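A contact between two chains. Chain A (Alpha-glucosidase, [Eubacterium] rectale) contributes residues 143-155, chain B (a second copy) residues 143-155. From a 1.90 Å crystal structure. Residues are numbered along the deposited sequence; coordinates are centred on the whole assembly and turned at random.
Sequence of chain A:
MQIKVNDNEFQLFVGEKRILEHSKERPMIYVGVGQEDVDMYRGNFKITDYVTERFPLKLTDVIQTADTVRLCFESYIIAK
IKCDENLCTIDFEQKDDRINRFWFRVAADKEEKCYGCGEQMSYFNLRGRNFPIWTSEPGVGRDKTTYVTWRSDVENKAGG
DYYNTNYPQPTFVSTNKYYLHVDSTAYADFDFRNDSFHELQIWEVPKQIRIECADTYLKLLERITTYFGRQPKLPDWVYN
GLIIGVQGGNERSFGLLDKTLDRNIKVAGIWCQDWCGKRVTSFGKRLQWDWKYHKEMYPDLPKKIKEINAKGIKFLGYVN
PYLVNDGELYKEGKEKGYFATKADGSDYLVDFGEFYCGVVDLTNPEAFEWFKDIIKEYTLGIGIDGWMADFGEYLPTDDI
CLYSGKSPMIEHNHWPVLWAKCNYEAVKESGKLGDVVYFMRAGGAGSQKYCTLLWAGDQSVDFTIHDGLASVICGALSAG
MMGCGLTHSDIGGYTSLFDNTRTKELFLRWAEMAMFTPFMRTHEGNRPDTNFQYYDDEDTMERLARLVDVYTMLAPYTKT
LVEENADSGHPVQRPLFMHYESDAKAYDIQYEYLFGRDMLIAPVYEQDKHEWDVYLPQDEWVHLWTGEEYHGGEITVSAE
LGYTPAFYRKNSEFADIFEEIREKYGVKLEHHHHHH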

ATOM      1  N   ASP A 143       3.660 -11.445   0.396  1.00 30.22           N
ATOM      2  CA  ASP A 143       4.087 -11.072   1.743  1.00 24.24           C
ATOM      3  C   ASP A 143       5.053  -9.903   1.602  1.00 28.34           C
ATOM      4  O   ASP A 143       6.206 -10.093   1.209  1.00 26.76           O
ATOM      5  CB  ASP A 143       4.722 -12.274   2.443  1.00 25.30           C
ATOM      6  CG  ASP A 143       5.292 -11.949   3.836  1.00 25.95           C
ATOM      7  OD1 ASP A 143       5.453 -10.766   4.207  1.00 29.76           O
ATOM      8  OD2 ASP A 143       5.622 -12.909   4.557  1.00 30.42           O
ATOM      9  N   LYS A 144       4.594  -8.697   1.953  1.00 26.32           N
ATOM     10  CA  LYS A 144       5.374  -7.491   1.697  1.00 25.33           C
ATOM     11  C   LYS A 144       6.736  -7.492   2.387  1.00 27.93           C
ATOM     12  O   LYS A 144       7.584  -6.670   2.017  1.00 29.66           O
ATOM     13  CB  LYS A 144       4.583  -6.247   2.129  1.00 29.45           C
ATOM     14  CG  LYS A 144       4.338  -6.172   3.648  1.00 30.15           C
ATOM     15  CD  LYS A 144       3.689  -4.846   4.078  1.00 34.53           C
ATOM     16  CE  LYS A 144       2.312  -4.652   3.440  1.00 45.93           C
ATOM     17  NZ  LYS A 144       1.313  -5.699   3.857  1.00 37.13           N
ATOM     18  N   THR A 145       6.977  -8.379   3.357  1.00 25.48           N
ATOM     19  CA  THR A 145       8.278  -8.439   4.020  1.00 26.57           C
ATOM     20  C   THR A 145       9.310  -9.306   3.290  1.00 31.67           C
ATOM     21  O   THR A 145      10.458  -9.364   3.732  1.00 26.71           O
ATOM     22  CB  THR A 145       8.149  -8.949   5.463  1.00 28.19           C
ATOM     23  OG1 THR A 145       7.869 -10.357   5.467  1.00 31.71           O
ATOM     24  CG2 THR A 145       7.049  -8.188   6.233  1.00 32.03           C
ATOM     25  N   THR A 146       8.977  -9.967   2.188  1.00 28.75           N
ATOM     26  CA  THR A 146       9.975 -10.825   1.557  1.00 23.74           C
ATOM     27  C   THR A 146      10.554 -10.184   0.297  1.00 25.52           C
ATOM     28  O   THR A 146       9.875  -9.463  -0.434  1.00 26.13           O
ATOM     29  CB  THR A 146       9.402 -12.203   1.190  1.00 27.25           C
ATOM     30  OG1 THR A 146       8.516 -12.073   0.068  1.00 24.76           O
ATOM     31  CG2 THR A 146       8.645 -12.812   2.366  1.00 24.22           C
ATOM     32  N   TYR A 147      11.818 -10.516   0.032  1.00 25.09           N
ATOM     33  CA  TYR A 147      12.500 -10.047  -1.172  1.00 25.99           C
ATOM     34  C   TYR A 147      11.740 -10.440  -2.434  1.00 27.24           C
ATOM     35  O   TYR A 147      11.582  -9.624  -3.348  1.00 26.27           O
ATOM     36  CB  TYR A 147      13.923 -10.611  -1.192  1.00 30.49           C
ATOM     37  CG  TYR A 147      14.749 -10.214  -2.395  1.00 26.18           C
ATOM     38  CD1 TYR A 147      15.303  -8.928  -2.500  1.00 26.35           C
ATOM     39  CD2 TYR A 147      14.985 -11.123  -3.421  1.00 31.36           C
ATOM     40  CE1 TYR A 147      16.083  -8.563  -3.618  1.00 29.07           C
ATOM     41  CE2 TYR A 147      15.747 -10.778  -4.532  1.00 30.49           C
ATOM     42  CZ  TYR A 147      16.287  -9.497  -4.628  1.00 30.81           C
ATOM     43  OH  TYR A 147      17.019  -9.173  -5.732  1.00 29.95           O
ATOM     44  N   VAL A 148      11.234 -11.676  -2.493  1.00 28.33           N
ATOM     45  CA  VAL A 148      10.505 -12.126  -3.687  1.00 28.25           C
ATOM     46  C   VAL A 148       9.275 -11.265  -3.934  1.00 27.63           C
ATOM     47  O   VAL A 148       8.985 -10.890  -5.078  1.00 24.67           O
ATOM     48  CB  VAL A 148      10.126 -13.615  -3.565  1.00 25.01           C
ATOM     49  CG1 VAL A 148       9.063 -13.997  -4.606  1.00 26.00           C
ATOM     50  CG2 VAL A 148      11.373 -14.483  -3.732  1.00 25.33           C
ATOM     51  N   THR A 149       8.516 -10.953  -2.879  1.00 24.01           N
ATOM     52  CA  THR A 149       7.340 -10.108  -3.063  1.00 22.93           C
ATOM     53  C   THR A 149       7.734  -8.716  -3.532  1.00 26.67           C
ATOM     54  O   THR A 149       7.129  -8.162  -4.461  1.00 26.31           O
ATOM     55  CB  THR A 149       6.542 -10.011  -1.769  1.00 24.11           C
ATOM     56  OG1 THR A 149       6.216 -11.324  -1.292  1.00 24.47           O
ATOM     57  CG2 THR A 149       5.251  -9.211  -1.995  1.00 22.72           C
ATOM     58  N   TRP A 150       8.733  -8.121  -2.876  1.00 25.73           N
ATOM     59  CA  TRP A 150       9.162  -6.776  -3.238  1.00 24.93           C
ATOM     60  C   TRP A 150       9.601  -6.715  -4.701  1.00 22.89           C
ATOM     61  O   TRP A 150       9.108  -5.880  -5.469  1.00 24.74           O
ATOM     62  CB  TRP A 150      10.274  -6.308  -2.294  1.00 27.62           C
ATOM     63  CG  TRP A 150      10.850  -4.974  -2.671  1.00 24.57           C
ATOM     64  CD1 TRP A 150      10.172  -3.804  -2.815  1.00 27.31           C
ATOM     65  CD2 TRP A 150      12.212  -4.692  -2.971  1.00 25.11           C
ATOM     66  NE1 TRP A 150      11.029  -2.806  -3.186  1.00 27.52           N
ATOM     67  CE2 TRP A 150      12.294  -3.325  -3.283  1.00 28.41           C
ATOM     68  CE3 TRP A 150      13.378  -5.462  -2.997  1.00 29.16           C
ATOM     69  CZ2 TRP A 150      13.496  -2.710  -3.637  1.00 26.80           C
ATOM     70  CZ3 TRP A 150      14.578  -4.845  -3.334  1.00 25.93           C
ATOM     71  CH2 TRP A 150      14.624  -3.488  -3.651  1.00 28.43           C
ATOM     72  N   ARG A 151      10.503  -7.615  -5.120  1.00 21.78           N
ATOM     73  CA  ARG A 151      10.929  -7.607  -6.519  1.00 27.83           C
ATOM     74  C   ARG A 151       9.753  -7.883  -7.453  1.00 26.21           C
ATOM     75  O   ARG A 151       9.644  -7.269  -8.519  1.00 23.41           O
ATOM     76  CB  ARG A 151      12.050  -8.627  -6.773  1.00 25.88           C
ATOM     77  CG  ARG A 151      13.358  -8.405  -6.030  1.00 25.23           C
ATOM     78  CD  ARG A 151      13.898  -6.974  -6.153  1.00 27.76           C
ATOM     79  NE  ARG A 151      14.026  -6.531  -7.533  1.00 27.01           N
ATOM     80  CZ  ARG A 151      14.162  -5.260  -7.897  1.00 34.10           C
ATOM     81  NH1 ARG A 151      14.192  -4.302  -6.972  1.00 28.23           N
ATOM     82  NH2 ARG A 151      14.244  -4.941  -9.181  1.00 33.62           N
ATOM     83  N   SER A 152       8.841  -8.779  -7.058  1.00 26.71           N
ATOM     84  CA  SER A 152       7.671  -9.031  -7.901  1.00 25.36           C
ATOM     85  C   SER A 152       6.855  -7.755  -8.090  1.00 28.88           C
ATOM     86  O   SER A 152       6.367  -7.488  -9.194  1.00 23.67           O
ATOM     87  CB  SER A 152       6.804 -10.145  -7.315  1.00 24.71           C
ATOM     88  OG  SER A 152       7.450 -11.410  -7.409  1.00 27.88           O
ATOM     89  N   ASP A 153       6.714  -6.943  -7.029  1.00 23.83           N
ATOM     90  CA  ASP A 153       6.052  -5.644  -7.165  1.00 28.14           C
ATOM     91  C   ASP A 153       6.837  -4.706  -8.078  1.00 26.09           C
ATOM     92  O   ASP A 153       6.266  -4.080  -8.974  1.00 24.61           O
ATOM     93  CB  ASP A 153       5.871  -4.974  -5.800  1.00 25.53           C
ATOM     94  CG  ASP A 153       4.755  -5.589  -4.980  1.00 29.72           C
ATOM     95  OD1 ASP A 153       3.867  -6.247  -5.563  1.00 31.67           O
ATOM     96  OD2 ASP A 153       4.769  -5.396  -3.746  1.00 37.28           O
ATOM     97  N   VAL A 154       8.138  -4.553  -7.830  1.00 25.78           N
ATOM     98  CA  VAL A 154       8.904  -3.530  -8.543  1.00 25.04           C
ATOM     99  C   VAL A 154       8.930  -3.820 -10.039  1.00 26.82           C
ATOM    100  O   VAL A 154       8.662  -2.939 -10.860  1.00 26.08           O
ATOM    101  CB  VAL A 154      10.325  -3.415  -7.962  1.00 25.24           C
ATOM    102  CG1 VAL A 154      11.222  -2.517  -8.875  1.00 27.72           C
ATOM    103  CG2 VAL A 154      10.268  -2.852  -6.564  1.00 24.50           C
ATOM    104  N   GLU A 155       9.246  -5.058 -10.418  1.00 26.11           N
ATOM    105  CA  GLU A 155       9.418  -5.386 -11.831  1.00 27.38           C
ATOM    106  C   GLU A 155       8.119  -5.771 -12.512  1.00 27.84           C
ATOM    107  O   GLU A 155       7.932  -5.455 -13.688  1.00 27.78           O
ATOM    108  CB  GLU A 155      10.413  -6.538 -11.998  1.00 25.45           C
ATOM    109  CG  GLU A 155      11.685  -6.319 -11.195  1.00 32.61           C
ATOM    110  CD  GLU A 155      12.837  -7.148 -11.687  1.00 37.03           C
ATOM    111  OE1 GLU A 155      12.602  -8.051 -12.522  1.00 42.66           O
ATOM    112  OE2 GLU A 155      13.976  -6.907 -11.228  1.00 37.28           O
TER
ATOM    113  N   ASP B 143      10.264   5.925  -1.589  1.00 25.00           N
ATOM    114  CA  ASP B 143      10.133   5.473  -2.973  1.00 28.13           C
ATOM    115  C   ASP B 143      10.075   3.953  -2.940  1.00 24.97           C
ATOM    116  O   ASP B 143      11.104   3.305  -2.729  1.00 28.59           O
ATOM    117  CB  ASP B 143      11.311   5.984  -3.813  1.00 28.05           C
ATOM    118  CG  ASP B 143      11.311   5.455  -5.248  1.00 32.22           C
ATOM    119  OD1 ASP B 143      10.529   4.532  -5.585  1.00 28.95           O
ATOM    120  OD2 ASP B 143      12.129   5.968  -6.044  1.00 30.96           O
ATOM    121  N   LYS B 144       8.887   3.383  -3.165  1.00 26.61           N
ATOM    122  CA  LYS B 144       8.709   1.950  -2.906  1.00 27.21           C
ATOM    123  C   LYS B 144       9.571   1.069  -3.801  1.00 27.99           C
ATOM    124  O   LYS B 144       9.683  -0.135  -3.531  1.00 26.43           O
ATOM    125  CB  LYS B 144       7.233   1.549  -3.060  1.00 30.04           C
ATOM    126  CG  LYS B 144       6.687   1.704  -4.478  1.00 31.81           C
ATOM    127  CD  LYS B 144       5.272   1.140  -4.600  1.00 41.78           C
ATOM    128  CE  LYS B 144       4.255   1.934  -3.786  1.00 45.96           C
ATOM    129  NZ  LYS B 144       3.984   3.274  -4.378  1.00 42.58           N
ATOM    130  N   THR B 145      10.183   1.626  -4.842  1.00 29.54           N
ATOM    131  CA  THR B 145      11.039   0.854  -5.730  1.00 30.19           C
ATOM    132  C   THR B 145      12.486   0.761  -5.253  1.00 32.60           C
ATOM    133  O   THR B 145      13.285   0.099  -5.921  1.00 31.61           O
ATOM    134  CB  THR B 145      11.016   1.444  -7.148  1.00 29.23           C
ATOM    135  OG1 THR B 145      11.680   2.719  -7.155  1.00 31.57           O
ATOM    136  CG2 THR B 145       9.583   1.605  -7.648  1.00 32.05           C
ATOM    137  N   THR B 146      12.864   1.386  -4.131  1.00 25.76           N
ATOM    138  CA  THR B 146      14.264   1.350  -3.727  1.00 28.85           C
ATOM    139  C   THR B 146      14.463   0.423  -2.538  1.00 26.34           C
ATOM    140  O   THR B 146      13.580   0.251  -1.695  1.00 28.59           O
ATOM    141  CB  THR B 146      14.834   2.747  -3.383  1.00 26.66           C
ATOM    142  OG1 THR B 146      14.399   3.156  -2.075  1.00 28.82           O
ATOM    143  CG2 THR B 146      14.414   3.775  -4.419  1.00 28.90           C
ATOM    144  N   TYR B 147      15.652  -0.179  -2.494  1.00 27.89           N
ATOM    145  CA  TYR B 147      16.000  -1.080  -1.404  1.00 24.54           C
ATOM    146  C   TYR B 147      15.937  -0.370  -0.054  1.00 28.74           C
ATOM    147  O   TYR B 147      15.449  -0.943   0.933  1.00 27.46           O
ATOM    148  CB  TYR B 147      17.394  -1.656  -1.652  1.00 31.16           C
ATOM    149  CG  TYR B 147      17.911  -2.558  -0.557  1.00 25.13           C
ATOM    150  CD1 TYR B 147      17.516  -3.892  -0.479  1.00 30.32           C
ATOM    151  CD2 TYR B 147      18.823  -2.088   0.384  1.00 30.92           C
ATOM    152  CE1 TYR B 147      18.011  -4.731   0.528  1.00 30.03           C
ATOM    153  CE2 TYR B 147      19.318  -2.928   1.392  1.00 31.81           C
ATOM    154  CZ  TYR B 147      18.913  -4.235   1.452  1.00 29.89           C
ATOM    155  OH  TYR B 147      19.399  -5.051   2.457  1.00 35.26           O
ATOM    156  N   VAL B 148      16.430   0.876   0.009  1.00 28.36           N
ATOM    157  CA  VAL B 148      16.424   1.616   1.271  1.00 24.53           C
ATOM    158  C   VAL B 148      14.999   1.748   1.801  1.00 27.14           C
ATOM    159  O   VAL B 148      14.746   1.548   2.997  1.00 24.95           O
ATOM    160  CB  VAL B 148      17.094   2.993   1.097  1.00 24.47           C
ATOM    161  CG1 VAL B 148      16.836   3.871   2.324  1.00 24.18           C
ATOM    162  CG2 VAL B 148      18.590   2.835   0.866  1.00 27.49           C
ATOM    163  N   THR B 149      14.050   2.089   0.923  1.00 24.78           N
ATOM    164  CA  THR B 149      12.664   2.268   1.353  1.00 26.15           C
ATOM    165  C   THR B 149      12.068   0.953   1.837  1.00 29.68           C
ATOM    166  O   THR B 149      11.425   0.905   2.889  1.00 24.86           O
ATOM    167  CB  THR B 149      11.812   2.827   0.214  1.00 25.96           C
ATOM    168  OG1 THR B 149      12.343   4.073  -0.247  1.00 25.22           O
ATOM    169  CG2 THR B 149      10.363   3.020   0.673  1.00 27.49           C
ATOM    170  N   TRP B 150      12.256  -0.120   1.065  1.00 27.64           N
ATOM    171  CA  TRP B 150      11.695  -1.413   1.439  1.00 25.16           C
ATOM    172  C   TRP B 150      12.231  -1.871   2.794  1.00 24.91           C
ATOM    173  O   TRP B 150      11.459  -2.291   3.669  1.00 26.19           O
ATOM    174  CB  TRP B 150      11.994  -2.445   0.342  1.00 26.51           C
ATOM    175  CG  TRP B 150      11.587  -3.847   0.709  1.00 26.74           C
ATOM    176  CD1 TRP B 150      10.327  -4.283   1.020  1.00 28.50           C
ATOM    177  CD2 TRP B 150      12.441  -4.993   0.789  1.00 26.03           C
ATOM    178  NE1 TRP B 150      10.352  -5.630   1.297  1.00 28.97           N
ATOM    179  CE2 TRP B 150      11.637  -6.090   1.162  1.00 26.64           C
ATOM    180  CE3 TRP B 150      13.815  -5.194   0.591  1.00 26.79           C
ATOM    181  CZ2 TRP B 150      12.158  -7.372   1.352  1.00 26.37           C
ATOM    182  CZ3 TRP B 150      14.330  -6.465   0.765  1.00 29.31           C
ATOM    183  CH2 TRP B 150      13.498  -7.543   1.145  1.00 28.86           C
ATOM    184  N   ARG B 151      13.554  -1.782   2.997  1.00 26.70           N
ATOM    185  CA  ARG B 151      14.112  -2.157   4.299  1.00 25.74           C
ATOM    186  C   ARG B 151      13.589  -1.242   5.400  1.00 26.43           C
ATOM    187  O   ARG B 151      13.296  -1.698   6.513  1.00 27.02           O
ATOM    188  CB  ARG B 151      15.645  -2.122   4.274  1.00 27.65           C
ATOM    189  CG  ARG B 151      16.302  -3.112   3.329  1.00 32.26           C
ATOM    190  CD  ARG B 151      15.684  -4.513   3.429  1.00 29.00           C
ATOM    191  NE  ARG B 151      15.760  -5.067   4.780  1.00 26.42           N
ATOM    192  CZ  ARG B 151      15.085  -6.140   5.176  1.00 33.67           C
ATOM    193  NH1 ARG B 151      14.293  -6.785   4.317  1.00 28.96           N
ATOM    194  NH2 ARG B 151      15.197  -6.577   6.425  1.00 33.02           N
ATOM    195  N   SER B 152      13.452   0.055   5.105  1.00 23.74           N
ATOM    196  CA  SER B 152      12.900   0.976   6.097  1.00 26.73           C
ATOM    197  C   SER B 152      11.487   0.564   6.502  1.00 26.89           C
ATOM    198  O   SER B 152      11.133   0.622   7.684  1.00 28.90           O
ATOM    199  CB  SER B 152      12.912   2.407   5.550  1.00 23.17           C
ATOM    200  OG  SER B 152      14.240   2.885   5.414  1.00 27.00           O
ATOM    201  N   ASP B 153      10.665   0.141   5.533  1.00 26.75           N
ATOM    202  CA  ASP B 153       9.331  -0.360   5.865  1.00 27.05           C
ATOM    203  C   ASP B 153       9.417  -1.631   6.699  1.00 29.12           C
ATOM    204  O   ASP B 153       8.740  -1.765   7.732  1.00 28.23           O
ATOM    205  CB  ASP B 153       8.520  -0.646   4.591  1.00 29.15           C
ATOM    206  CG  ASP B 153       7.991   0.605   3.934  1.00 34.46           C
ATOM    207  OD1 ASP B 153       7.971   1.661   4.599  1.00 30.56           O
ATOM    208  OD2 ASP B 153       7.576   0.529   2.751  1.00 35.63           O
ATOM    209  N   VAL B 154      10.226  -2.590   6.251  1.00 23.17           N
ATOM    210  CA  VAL B 154      10.211  -3.917   6.870  1.00 25.56           C
ATOM    211  C   VAL B 154      10.673  -3.833   8.321  1.00 26.30           C
ATOM    212  O   VAL B 154      10.006  -4.337   9.230  1.00 26.17           O
ATOM    213  CB  VAL B 154      11.057  -4.908   6.048  1.00 30.33           C
ATOM    214  CG1 VAL B 154      11.157  -6.250   6.767  1.00 30.39           C
ATOM    215  CG2 VAL B 154      10.420  -5.112   4.665  1.00 24.22           C
ATOM    216  N   GLU B 155      11.778  -3.137   8.568  1.00 28.09           N
ATOM    217  CA  GLU B 155      12.357  -3.110   9.908  1.00 28.07           C
ATOM    218  C   GLU B 155      11.824  -1.984  10.790  1.00 29.89           C
ATOM    219  O   GLU B 155      11.754  -2.146  12.009  1.00 28.88           O
ATOM    220  CB  GLU B 155      13.877  -2.981   9.809  1.00 28.56           C
ATOM    221  CG  GLU B 155      14.489  -3.878   8.740  1.00 32.31           C
ATOM    222  CD  GLU B 155      15.939  -4.202   9.025  1.00 39.24           C
ATOM    223  OE1 GLU B 155      16.517  -3.558   9.925  1.00 40.66           O
ATOM    224  OE2 GLU B 155      16.496  -5.100   8.359  1.00 38.16           O
TER
HETATM  225  O   HOH W   1      12.736  -9.185   5.103  1.00 34.53           O
HETATM  226  O   HOH W   2      14.670  -1.496  -7.330  1.00 30.76           O

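What lies at the centre of the contact? The two copies of one residue, A:Trp150 and B:Trp150, meet here, and their indoles form an offset stack. The five-membered rings have centroids 4.1 Å apart and planes within 1° of parallel, and A:Trp150 CE3 comes within 3.6 Å of B:Trp150 CE3. Each tryptophan also sets its own CB over the partner's five-membered ring, so the aromatic face is covered by both ring and methylene. Both side chains point toward the other stretch with chi1 in the t well, and together they account for nearly half of the 485 Å² buried. The helix axes stay 11.7 Å apart at closest approach, a gap that the broad, flat indoles suit well.

What surrounds the stacked rings? The far end of each indole packs against the start of the partner's helix. There B:Trp150 CH2 lies 3.9 Å from A:Tyr147 CB, and A:Trp150 CH2 lies 3.9 Å from B:Tyr147 CB. Farther along each helix, a valine meets the opposing loop: A:Val154 CG2 approaches B:Thr145 CA at 3.9 Å, and B:Val154 CG2 approaches A:Thr145 CA at 4.0 Å. The compact branched side chain of valine fits against this backbone without bringing any polar group that would need a partner.

How is the polar edge of a buried indole satisfied? Each NE1 donates to a backbone carbonyl across the contact: B:Trp150 NE1 to A:Lys144 O and A:Trp150 NE1 to B:Lys144 O, both at 3.0 Å. The acceptors lie near the ring planes, where the N-H points, so hydrogen bonding and stacking use different parts of the same side chain. The lysines serve through their backbone, while their charged ends lead away from the partner.

What shapes the loops that offer these carbonyls? Each runs through a type I turn from residue 143 to 146 just before the helix. A:Asp143 OD1 accepts from both A:Thr145 N at 3.0 Å and A:Thr145 OG1 at 2.8 Å, and the same pair of bonds recurs in chain B. In chain A, A:Thr146 OG1 caps the helix by accepting from A:Thr149 N at 3.2 Å.

What closes the outer edge? Water does, once on each side of the pair. Water 1 donates to A:Thr145 O and accepts from B:Arg151 NH1; water 2 links B:Thr145 O to A:Arg151 NH1 likewise. Salt bridges to A:Glu155 and B:Glu155 engage the NH2 atoms of these arginines, leaving NH1 to reach the bridging water.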